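Local atomic coordinates of class I phosphodiesterase PDEB1 (Leishmania major, PDB entry 2R8Q), a protein that belongs to the class I phosphodiesterases, seen here as an all-helical catalytic domain that holds a zinc ion, a magnesium ion and 3-isobutyl-1-methylxanthine. Residues Glu54-Ala59 with Asn101-Val106; Ile30-Ala35 with Glu50-Pro55; Arg93-Pro98 with Asp141-Gly146. One frame throughout, in Å; residues are numbered along the deposited sequence.

Interaction 1: Glu54-Ala59 with Asn101-Val106. With ZN (zinc ion), chain C.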
loop_
_atom_site.group_PDB
_atom_site.type_symbol
_atom_site.label_atom_id
_atom_site.label_comp_id
_atom_site.label_asym_id
_atom_site.label_seq_id
_atom_site.Cartn_x
_atom_site.Cartn_y
_atom_site.Cartn_z
ATOM N N GLU A 54 -22.298 24.719 -3.902
ATOM C CA GLU A 54 -21.226 23.793 -4.259
ATOM C C GLU A 54 -20.366 23.682 -3.000
ATOM O O GLU A 54 -19.268 24.231 -2.928
ATOM C CB GLU A 54 -20.388 24.356 -5.412
ATOM C CG GLU A 54 -21.132 24.508 -6.733
ATOM C CD GLU A 54 -21.493 23.179 -7.371
ATOM O OE1 GLU A 54 -21.023 22.128 -6.883
ATOM O OE2 GLU A 54 -22.243 23.185 -8.372
ATOM N N PRO A 55 -20.867 22.968 -1.984
ATOM C CA PRO A 55 -20.147 22.797 -0.718
ATOM C C PRO A 55 -18.758 22.171 -0.806
ATOM O O PRO A 55 -17.874 22.526 -0.029
ATOM C CB PRO A 55 -21.132 21.987 0.128
ATOM C CG PRO A 55 -21.861 21.170 -0.892
ATOM C CD PRO A 55 -22.106 22.168 -2.002
ATOM N N MET A 56 -18.556 21.243 -1.739
ATOM C CA MET A 56 -17.237 20.629 -1.883
ATOM C C MET A 56 -16.243 21.649 -2.428
ATOM O O MET A 56 -15.066 21.635 -2.057
ATOM C CB MET A 56 -17.303 19.417 -2.807
ATOM C CG MET A 56 -17.852 18.166 -2.138
ATOM S SD MET A 56 -16.684 17.520 -0.909
ATOM C CE MET A 56 -17.677 16.269 -0.107
ATOM N N ASP A 57 -16.708 22.527 -3.312
ATOM C CA ASP A 57 -15.833 23.560 -3.864
ATOM C C ASP A 57 -15.540 24.593 -2.778
ATOM O O ASP A 57 -14.409 25.065 -2.638
ATOM C CB ASP A 57 -16.486 24.255 -5.069
ATOM C CG ASP A 57 -16.544 23.373 -6.302
ATOM O OD1 ASP A 57 -15.671 22.496 -6.462
ATOM O OD2 ASP A 57 -17.458 23.575 -7.131
ATOM N N ALA A 58 -16.560 24.944 -2.001
ATOM C CA ALA A 58 -16.382 25.909 -0.924
ATOM C C ALA A 58 -15.397 25.368 0.119
ATOM O O ALA A 58 -14.549 26.101 0.615
ATOM C CB ALA A 58 -17.733 26.225 -0.276
ATOM N N ALA A 59 -15.513 24.086 0.448
ATOM C CA ALA A 59 -14.614 23.475 1.426
ATOM C C ALA A 59 -13.171 23.494 0.920
ATOM O O ALA A 59 -12.239 23.736 1.684
ATOM C CB ALA A 59 -15.054 22.043 1.714
ATOM N N ASN A 101 -15.222 11.898 5.352
ATOM C CA ASN A 101 -15.282 12.474 4.018
ATOM C C ASN A 101 -14.354 13.689 3.971
ATOM O O ASN A 101 -13.672 13.998 4.949
ATOM C CB ASN A 101 -16.725 12.870 3.693
ATOM C CG ASN A 101 -17.351 13.717 4.781
ATOM O OD1 ASN A 101 -16.798 14.742 5.171
ATOM N ND2 ASN A 101 -18.513 13.295 5.276
ATOM N N PHE A 102 -14.328 14.381 2.835
ATOM C CA PHE A 102 -13.451 15.533 2.673
ATOM C C PHE A 102 -13.633 16.601 3.758
ATOM O O PHE A 102 -12.666 17.230 4.177
ATOM C CB PHE A 102 -13.663 16.140 1.279
ATOM C CG PHE A 102 -12.715 17.261 0.937
ATOM C CD1 PHE A 102 -11.335 17.058 0.936
ATOM C CD2 PHE A 102 -13.210 18.513 0.578
ATOM C CE1 PHE A 102 -10.460 18.084 0.579
ATOM C CE2 PHE A 102 -12.345 19.550 0.219
ATOM C CZ PHE A 102 -10.969 19.337 0.217
ATOM N N TYR A 103 -14.860 16.806 4.225
ATOM C CA TYR A 103 -15.093 17.820 5.251
ATOM C C TYR A 103 -14.348 17.550 6.553
ATOM O O TYR A 103 -13.954 18.487 7.247
ATOM C CB TYR A 103 -16.588 17.964 5.523
ATOM C CG TYR A 103 -17.377 18.296 4.279
ATOM C CD1 TYR A 103 -18.345 17.420 3.792
ATOM C CD2 TYR A 103 -17.142 19.480 3.575
ATOM C CE1 TYR A 103 -19.065 17.712 2.636
ATOM C CE2 TYR A 103 -17.855 19.778 2.413
ATOM C CZ TYR A 103 -18.813 18.892 1.951
ATOM O OH TYR A 103 -19.528 19.168 0.805
ATOM N N HIS A 104 -14.158 16.279 6.892
ATOM C CA HIS A 104 -13.430 15.947 8.111
ATOM C C HIS A 104 -11.975 16.393 8.022
ATOM O O HIS A 104 -11.437 16.939 8.982
ATOM C CB HIS A 104 -13.469 14.436 8.382
ATOM C CG HIS A 104 -12.450 13.971 9.382
ATOM N ND1 HIS A 104 -12.475 14.352 10.709
ATOM C CD2 HIS A 104 -11.393 13.134 9.253
ATOM C CE1 HIS A 104 -11.481 13.764 11.352
ATOM N NE2 HIS A 104 -10.810 13.020 10.492
ATOM N N VAL A 105 -11.326 16.169 6.880
ATOM C CA VAL A 105 -9.921 16.564 6.785
ATOM C C VAL A 105 -9.761 18.074 6.642
ATOM O O VAL A 105 -8.763 18.635 7.083
ATOM C CB VAL A 105 -9.162 15.805 5.654
ATOM C CG1 VAL A 105 -9.241 14.301 5.916
ATOM C CG2 VAL A 105 -9.726 16.143 4.281
ATOM N N VAL A 106 -10.750 18.734 6.047
ATOM C CA VAL A 106 -10.710 20.186 5.929
ATOM C C VAL A 106 -10.802 20.709 7.366
ATOM O O VAL A 106 -10.086 21.633 7.758
ATOM C CB VAL A 106 -11.905 20.710 5.095
ATOM C CG1 VAL A 106 -12.046 22.226 5.257
ATOM C CG2 VAL A 106 -11.692 20.350 3.627
HETATM ZN ZN ZN C . -9.222 11.551 10.880
HETATM O O HOH W 1 -8.070 9.877 11.605
HETATM O O HOH W 2 -10.745 10.329 12.076
#
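Pro55, Met56 and Ala59 pack against Phe102, Tyr103 and Val106 in a buried helix-to-helix contact, where the first turns of helices 55-68 and 102-118 run nearly parallel in the all-helical phosphodiesterase domain. The two short axes are 10.6 Å apart at closest and are inclined to each other by 20°, a spacing filled by side chains. Met56 makes Met-aromatic contacts with both rings. Its chain bends at CG (chi2 -69°), which brings SD to 4.4 Å from the centroid of the Tyr103 ring, 33° off the ring normal; SD also lies 3.9 Å from Phe102 CD2. The flexible, apolar Met56 side chain crosses that of Tyr103 at about a right angle, and its CE reaches Tyr103 CE1 and CZ. Ala59 suits its place by being small: CB points at the other helix and meets Tyr103 CE2 at 3.7 Å, near the plane of that ring, and Phe102 CE2 at 4.0 Å. The methyls of Val106 approach the same alanine, CG1 lying 3.9 Å from Ala59 O, and Val106 CG2 lies over one face of the Phe102 ring, offset toward the rim.

Pro55 opens its helix, where its missing N-H costs no helical bond. Asn101, at the N-cap of the other, accepts a weak capping bond from Tyr103 N through OD1 while its ND2 reaches back to Val97 O. On its far side helix 102-118 turns His104 toward the zinc ion, which NE2 binds at 2.2 Å together with His140, Asp141 and Asp254. Arg49 adds a cation-pi contact to Tyr103, whose hydroxyl ends against the proline ring, OH lying 3.3 Å from Pro55 CB.

Interaction 2: Ile30-Ala35 with Glu50-Pro55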
loop_
_atom_site.group_PDB
_atom_site.type_symbol
_atom_site.label_atom_id
_atom_site.label_comp_id
_atom_site.label_asym_id
_atom_site.label_seq_id
_atom_site.Cartn_x
_atom_site.Cartn_y
_atom_site.Cartn_z
ATOM N N ILE A 30 -15.542 30.734 -5.743
ATOM C CA ILE A 30 -16.268 30.812 -4.477
ATOM C C ILE A 30 -15.986 32.134 -3.770
ATOM O O ILE A 30 -14.832 32.469 -3.493
ATOM C CB ILE A 30 -15.874 29.658 -3.526
ATOM C CG1 ILE A 30 -16.290 28.310 -4.129
ATOM C CG2 ILE A 30 -16.525 29.865 -2.161
ATOM C CD1 ILE A 30 -17.794 28.100 -4.235
ATOM N N ASP A 31 -17.044 32.882 -3.474
ATOM C CA ASP A 31 -16.903 34.166 -2.799
ATOM C C ASP A 31 -17.343 34.079 -1.342
ATOM O O ASP A 31 -18.524 33.894 -1.046
ATOM C CB ASP A 31 -17.714 35.235 -3.538
ATOM C CG ASP A 31 -17.691 36.577 -2.832
ATOM O OD1 ASP A 31 -16.634 36.943 -2.274
ATOM O OD2 ASP A 31 -18.727 37.274 -2.845
ATOM N N PHE A 32 -16.382 34.203 -0.434
ATOM C CA PHE A 32 -16.672 34.141 0.994
ATOM C C PHE A 32 -16.945 35.533 1.532
ATOM O O PHE A 32 -17.586 35.688 2.572
ATOM C CB PHE A 32 -15.489 33.553 1.767
ATOM C CG PHE A 32 -15.186 32.127 1.427
ATOM C CD1 PHE A 32 -14.017 31.794 0.755
ATOM C CD2 PHE A 32 -16.064 31.112 1.793
ATOM C CE1 PHE A 32 -13.723 30.468 0.452
ATOM C CE2 PHE A 32 -15.780 29.783 1.496
ATOM C CZ PHE A 32 -14.606 29.462 0.824
ATOM N N GLY A 33 -16.456 36.539 0.814
ATOM C CA GLY A 33 -16.624 37.906 1.258
ATOM C C GLY A 33 -15.744 38.083 2.480
ATOM O O GLY A 33 -14.536 37.848 2.424
ATOM N N GLY A 34 -16.350 38.491 3.587
ATOM C CA GLY A 34 -15.604 38.668 4.818
ATOM C C GLY A 34 -16.443 38.088 5.933
ATOM O O GLY A 34 -16.319 38.472 7.096
ATOM N N ALA A 35 -17.303 37.146 5.560
ATOM C CA ALA A 35 -18.207 36.501 6.499
ATOM C C ALA A 35 -17.548 35.445 7.373
ATOM O O ALA A 35 -18.140 35.002 8.358
ATOM C CB ALA A 35 -19.377 35.885 5.742
ATOM N N GLU A 50 -23.760 24.324 4.558
ATOM C CA GLU A 50 -25.189 24.552 4.402
ATOM C C GLU A 50 -25.538 25.678 3.435
ATOM O O GLU A 50 -26.522 25.586 2.704
ATOM C CB GLU A 50 -25.817 24.847 5.768
ATOM C CG GLU A 50 -27.319 25.073 5.723
ATOM C CD GLU A 50 -27.907 25.375 7.089
ATOM O OE1 GLU A 50 -27.506 26.393 7.699
ATOM O OE2 GLU A 50 -28.771 24.596 7.549
ATOM N N LYS A 51 -24.720 26.725 3.409
ATOM C CA LYS A 51 -25.007 27.880 2.566
ATOM C C LYS A 51 -24.564 27.866 1.105
ATOM O O LYS A 51 -25.257 28.426 0.253
ATOM C CB LYS A 51 -24.483 29.139 3.260
ATOM C CG LYS A 51 -25.113 29.343 4.636
ATOM C CD LYS A 51 -24.627 30.606 5.318
ATOM C CE LYS A 51 -25.283 30.765 6.684
ATOM N NZ LYS A 51 -24.891 32.037 7.356
ATOM N N TYR A 52 -23.436 27.236 0.797
ATOM C CA TYR A 52 -22.965 27.214 -0.585
ATOM C C TYR A 52 -23.536 26.082 -1.435
ATOM O O TYR A 52 -23.560 24.924 -1.021
ATOM C CB TYR A 52 -21.430 27.184 -0.621
ATOM C CG TYR A 52 -20.815 28.500 -0.193
ATOM C CD1 TYR A 52 -20.662 28.819 1.157
ATOM C CD2 TYR A 52 -20.460 29.464 -1.140
ATOM C CE1 TYR A 52 -20.176 30.067 1.556
ATOM C CE2 TYR A 52 -19.979 30.713 -0.754
ATOM C CZ TYR A 52 -19.841 31.010 0.592
ATOM O OH TYR A 52 -19.390 32.254 0.973
ATOM N N SER A 53 -24.001 26.435 -2.632
ATOM C CA SER A 53 -24.582 25.466 -3.557
ATOM C C SER A 53 -23.585 24.400 -3.997
ATOM O O SER A 53 -23.979 23.322 -4.437
ATOM C CB SER A 53 -25.140 26.176 -4.793
ATOM O OG SER A 53 -24.104 26.812 -5.524
ATOM N N GLU A 54 -22.298 24.719 -3.902
ATOM C CA GLU A 54 -21.226 23.793 -4.259
ATOM C C GLU A 54 -20.366 23.682 -3.000
ATOM O O GLU A 54 -19.268 24.231 -2.928
ATOM C CB GLU A 54 -20.388 24.356 -5.412
ATOM C CG GLU A 54 -21.132 24.508 -6.733
ATOM C CD GLU A 54 -21.493 23.179 -7.371
ATOM O OE1 GLU A 54 -21.023 22.128 -6.883
ATOM O OE2 GLU A 54 -22.243 23.185 -8.372
ATOM N N PRO A 55 -20.867 22.968 -1.984
ATOM C CA PRO A 55 -20.147 22.797 -0.718
ATOM C C PRO A 55 -18.758 22.171 -0.806
ATOM O O PRO A 55 -17.874 22.526 -0.029
ATOM C CB PRO A 55 -21.132 21.987 0.128
ATOM C CG PRO A 55 -21.861 21.170 -0.892
ATOM C CD PRO A 55 -22.106 22.168 -2.002
#
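Ile30 and Tyr52 mark the nearest backbone approach, CA to CA 8.5 Å, between an irregular loop and the residues that leave the end of helix 45-51, and side chains span the gap. Tyr52 does most of the work. Its CB points toward the loop and the ring continues the reach, and its hydroxyl donates to the main-chain oxygen: OH to Asp31 O is 2.7 Å. The bond reaches the acceptor at a C=O...O angle of 125°, tilted 32° from the carbonyl plane, while Asp31 O itself lies in the plane of the tyrosine ring at its edge. A tyrosine fits here because one side chain offers both a long apolar ring and a polar tip. Phe32 turns its edge toward the tyrosine face in an offset edge-to-face pair, centroids 5.6 Å apart and planes at 63°. The branched Ile30 serves both rings with a single methyl: CG2 lies 3.8 Å from Tyr52 CE2 and also over one face of Phe32, offset toward the rim. After Phe32 the chain turns at Gly33, whose positive phi comes easily to a residue without a side chain; its N makes a weak bond to Asp31 OD1. This surface contact rests on helix 55-68, where Ile30 touches Asp57, Tyr52 touches Ala58 and Phe32 touches Val62.

Interaction 3: Arg93-Pro98 with Asp141-Gly146. With MG (magnesium ion), chain D; ZN (zinc ion), chain C.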
loop_
_atom_site.group_PDB
_atom_site.type_symbol
_atom_site.label_atom_id
_atom_site.label_comp_id
_atom_site.label_asym_id
_atom_site.label_seq_id
_atom_site.Cartn_x
_atom_site.Cartn_y
_atom_site.Cartn_z
ATOM N N ARG A 93 -10.098 11.685 -3.604
ATOM C CA ARG A 93 -9.907 10.399 -2.958
ATOM C C ARG A 93 -10.696 10.154 -1.677
ATOM O O ARG A 93 -10.506 9.134 -1.010
ATOM C CB ARG A 93 -8.408 10.164 -2.751
ATOM C CG ARG A 93 -7.684 9.990 -4.092
ATOM C CD ARG A 93 -6.176 9.940 -3.941
ATOM N NE ARG A 93 -5.496 9.637 -5.201
ATOM C CZ ARG A 93 -5.437 10.449 -6.257
ATOM N NH1 ARG A 93 -6.022 11.642 -6.234
ATOM N NH2 ARG A 93 -4.774 10.065 -7.341
ATOM N N TYR A 94 -11.583 11.084 -1.333
ATOM C CA TYR A 94 -12.434 10.896 -0.169
ATOM C C TYR A 94 -13.789 10.426 -0.672
ATOM O O TYR A 94 -14.312 10.931 -1.675
ATOM C CB TYR A 94 -12.573 12.187 0.651
ATOM C CG TYR A 94 -11.336 12.458 1.470
ATOM C CD1 TYR A 94 -10.332 13.307 1.000
ATOM C CD2 TYR A 94 -11.109 11.769 2.664
ATOM C CE1 TYR A 94 -9.127 13.456 1.694
ATOM C CE2 TYR A 94 -9.908 11.908 3.359
ATOM C CZ TYR A 94 -8.922 12.746 2.870
ATOM O OH TYR A 94 -7.713 12.838 3.524
ATOM N N ARG A 95 -14.340 9.438 0.020
ATOM C CA ARG A 95 -15.619 8.853 -0.350
ATOM C C ARG A 95 -16.803 9.553 0.298
ATOM O O ARG A 95 -16.652 10.343 1.230
ATOM C CB ARG A 95 -15.629 7.370 0.025
ATOM C CG ARG A 95 -14.480 6.568 -0.574
ATOM C CD ARG A 95 -14.655 5.081 -0.298
ATOM N NE ARG A 95 -13.605 4.270 -0.913
ATOM C CZ ARG A 95 -13.612 2.941 -0.941
ATOM N NH1 ARG A 95 -14.613 2.271 -0.388
ATOM N NH2 ARG A 95 -12.617 2.280 -1.521
ATOM N N ARG A 96 -17.993 9.250 -0.203
ATOM C CA ARG A 96 -19.204 9.848 0.324
ATOM C C ARG A 96 -19.728 9.102 1.545
ATOM O O ARG A 96 -20.841 8.570 1.530
ATOM C CB ARG A 96 -20.283 9.901 -0.759
ATOM C CG ARG A 96 -19.902 10.747 -1.962
ATOM C CD ARG A 96 -21.085 10.930 -2.901
ATOM N NE ARG A 96 -20.725 11.691 -4.095
ATOM C CZ ARG A 96 -19.874 11.267 -5.024
ATOM N NH1 ARG A 96 -19.289 10.082 -4.902
ATOM N NH2 ARG A 96 -19.605 12.030 -6.076
ATOM N N VAL A 97 -18.912 9.056 2.594
ATOM C CA VAL A 97 -19.290 8.414 3.850
ATOM C C VAL A 97 -19.754 9.531 4.785
ATOM O O VAL A 97 -19.421 10.696 4.573
ATOM C CB VAL A 97 -18.107 7.647 4.473
ATOM C CG1 VAL A 97 -17.756 6.451 3.599
ATOM C CG2 VAL A 97 -16.901 8.562 4.615
ATOM N N PRO A 98 -20.524 9.193 5.833
ATOM C CA PRO A 98 -21.034 10.192 6.780
ATOM C C PRO A 98 -20.030 11.074 7.508
ATOM O O PRO A 98 -20.267 12.273 7.679
ATOM C CB PRO A 98 -21.855 9.356 7.765
ATOM C CG PRO A 98 -22.290 8.177 6.937
ATOM C CD PRO A 98 -21.028 7.851 6.173
ATOM N N ASP A 141 -6.646 10.743 5.995
ATOM C CA ASP A 141 -7.721 9.745 5.946
ATOM C C ASP A 141 -8.091 9.345 4.513
ATOM O O ASP A 141 -9.167 8.795 4.278
ATOM C CB ASP A 141 -8.985 10.259 6.652
ATOM C CG ASP A 141 -8.998 9.943 8.128
ATOM O OD1 ASP A 141 -8.525 8.848 8.493
ATOM O OD2 ASP A 141 -9.497 10.776 8.916
ATOM N N LEU A 142 -7.197 9.600 3.563
ATOM C CA LEU A 142 -7.473 9.288 2.156
ATOM C C LEU A 142 -8.111 7.927 1.874
ATOM O O LEU A 142 -7.613 6.894 2.302
ATOM C CB LEU A 142 -6.189 9.409 1.328
ATOM C CG LEU A 142 -5.604 10.811 1.119
ATOM C CD1 LEU A 142 -4.167 10.700 0.618
ATOM C CD2 LEU A 142 -6.457 11.590 0.128
ATOM N N ASP A 143 -9.215 7.956 1.135
ATOM C CA ASP A 143 -9.938 6.753 0.723
ATOM C C ASP A 143 -10.511 5.913 1.865
ATOM O O ASP A 143 -10.654 4.694 1.746
ATOM C CB ASP A 143 -9.029 5.905 -0.180
ATOM C CG ASP A 143 -9.775 4.792 -0.900
ATOM O OD1 ASP A 143 -10.876 5.046 -1.434
ATOM O OD2 ASP A 143 -9.243 3.660 -0.948
ATOM N N HIS A 144 -10.833 6.570 2.974
ATOM C CA HIS A 144 -11.441 5.880 4.110
ATOM C C HIS A 144 -12.774 5.345 3.577
ATOM O O HIS A 144 -13.468 6.031 2.823
ATOM C CB HIS A 144 -11.671 6.872 5.254
ATOM C CG HIS A 144 -11.892 6.226 6.587
ATOM N ND1 HIS A 144 -13.020 5.493 6.885
ATOM C CD2 HIS A 144 -11.132 6.217 7.708
ATOM C CE1 HIS A 144 -12.947 5.063 8.131
ATOM N NE2 HIS A 144 -11.811 5.489 8.654
ATOM N N MET A 145 -13.123 4.122 3.968
ATOM C CA MET A 145 -14.345 3.487 3.495
ATOM C C MET A 145 -15.503 3.517 4.489
ATOM O O MET A 145 -16.549 2.921 4.243
ATOM C CB MET A 145 -14.027 2.043 3.092
ATOM C CG MET A 145 -12.950 1.947 2.014
ATOM S SD MET A 145 -12.140 0.331 1.864
ATOM C CE MET A 145 -10.432 0.771 2.213
ATOM N N GLY A 146 -15.324 4.208 5.609
ATOM C CA GLY A 146 -16.394 4.279 6.587
ATOM C C GLY A 146 -16.401 3.167 7.624
ATOM O O GLY A 146 -17.360 3.041 8.390
HETATM MG MG MG D . -7.985 8.035 10.427
HETATM ZN ZN ZN C . -9.222 11.551 10.880
HETATM O O HOH W 3 -11.202 6.980 -3.323
HETATM O O HOH W 4 -13.090 8.768 2.405
HETATM O O HOH W 1 -8.070 9.877 11.605
HETATM O O HOH W 2 -10.745 10.329 12.076
HETATM O O HOH W 5 -7.954 6.070 9.400
HETATM O O HOH W 6 -7.092 7.006 12.147
HETATM O O HOH W 7 -10.017 7.503 11.136
#
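Tyr94 and Leu142 form the close-packed half of this contact, with Leu142 CD2 3.6 Å from Tyr94 CE1 and also against Arg93 CB. Tyr94 CE2 comes to 3.3 Å from Asp141 O, and Asp141 CB sits at the ring edge, in its plane. The buried hydroxyl bonds to Leu138 O and takes a weak bond from Asp141 N. Asp141 sends its carboxylate away from this side, OD1 to magnesium at 2.2 Å and OD2 to zinc at 2.1 Å, one side chain joining two metals. Here the chain makes a type II beta turn that starts at the Asp of the metal-binding His140-Asp141 pair, the His-Asp of the HD-type phosphodiesterase fold. Asp143 takes the left-handed third position, and its N gives a weak bond to Arg93 O. The other half is looser and watery. The extended, exposed Arg95 reaches Asp143 in a salt bridge, NE to OD1 2.9 Å at 148°, meeting that oxygen from 42° above the carboxylate plane; Asp143 OD2 has His175 as its partner. One water donates to both Arg93 O and Asp143 OD1, and another joins Arg95 N to His144 O. At Gly146 a CB would sit tightly against Val97 CG1, and at these backbone angles it would also be jammed against Met145 O, so glycine suits the place; Gly146 N donates to His144 ND1 in the ring plane at 2.9 Å.

Overall arrangement
From the N terminus, interaction 2 comes first: it closes a short loop from the segment after helix 21-28, through helix 45-51, to Pro55. Interaction 1 begins on that same stretch, sharing Glu54 and Pro55, and closes a longer loop through helix 80-92 to the start of helix 102-118. Interaction 3 opens at Arg93, before that loop has closed, and ends beyond it at Gly146, so interactions 1 and 3 cross, whereas 2 and 3 follow in series with centres about 23 Å apart. Ala58 touches Phe32, joining the surface loop to helix 55-68; interaction 3 joins the loop before helix 102-118 to that after helix 127-139; inward, His104 and Asp141 meet at the zinc ion.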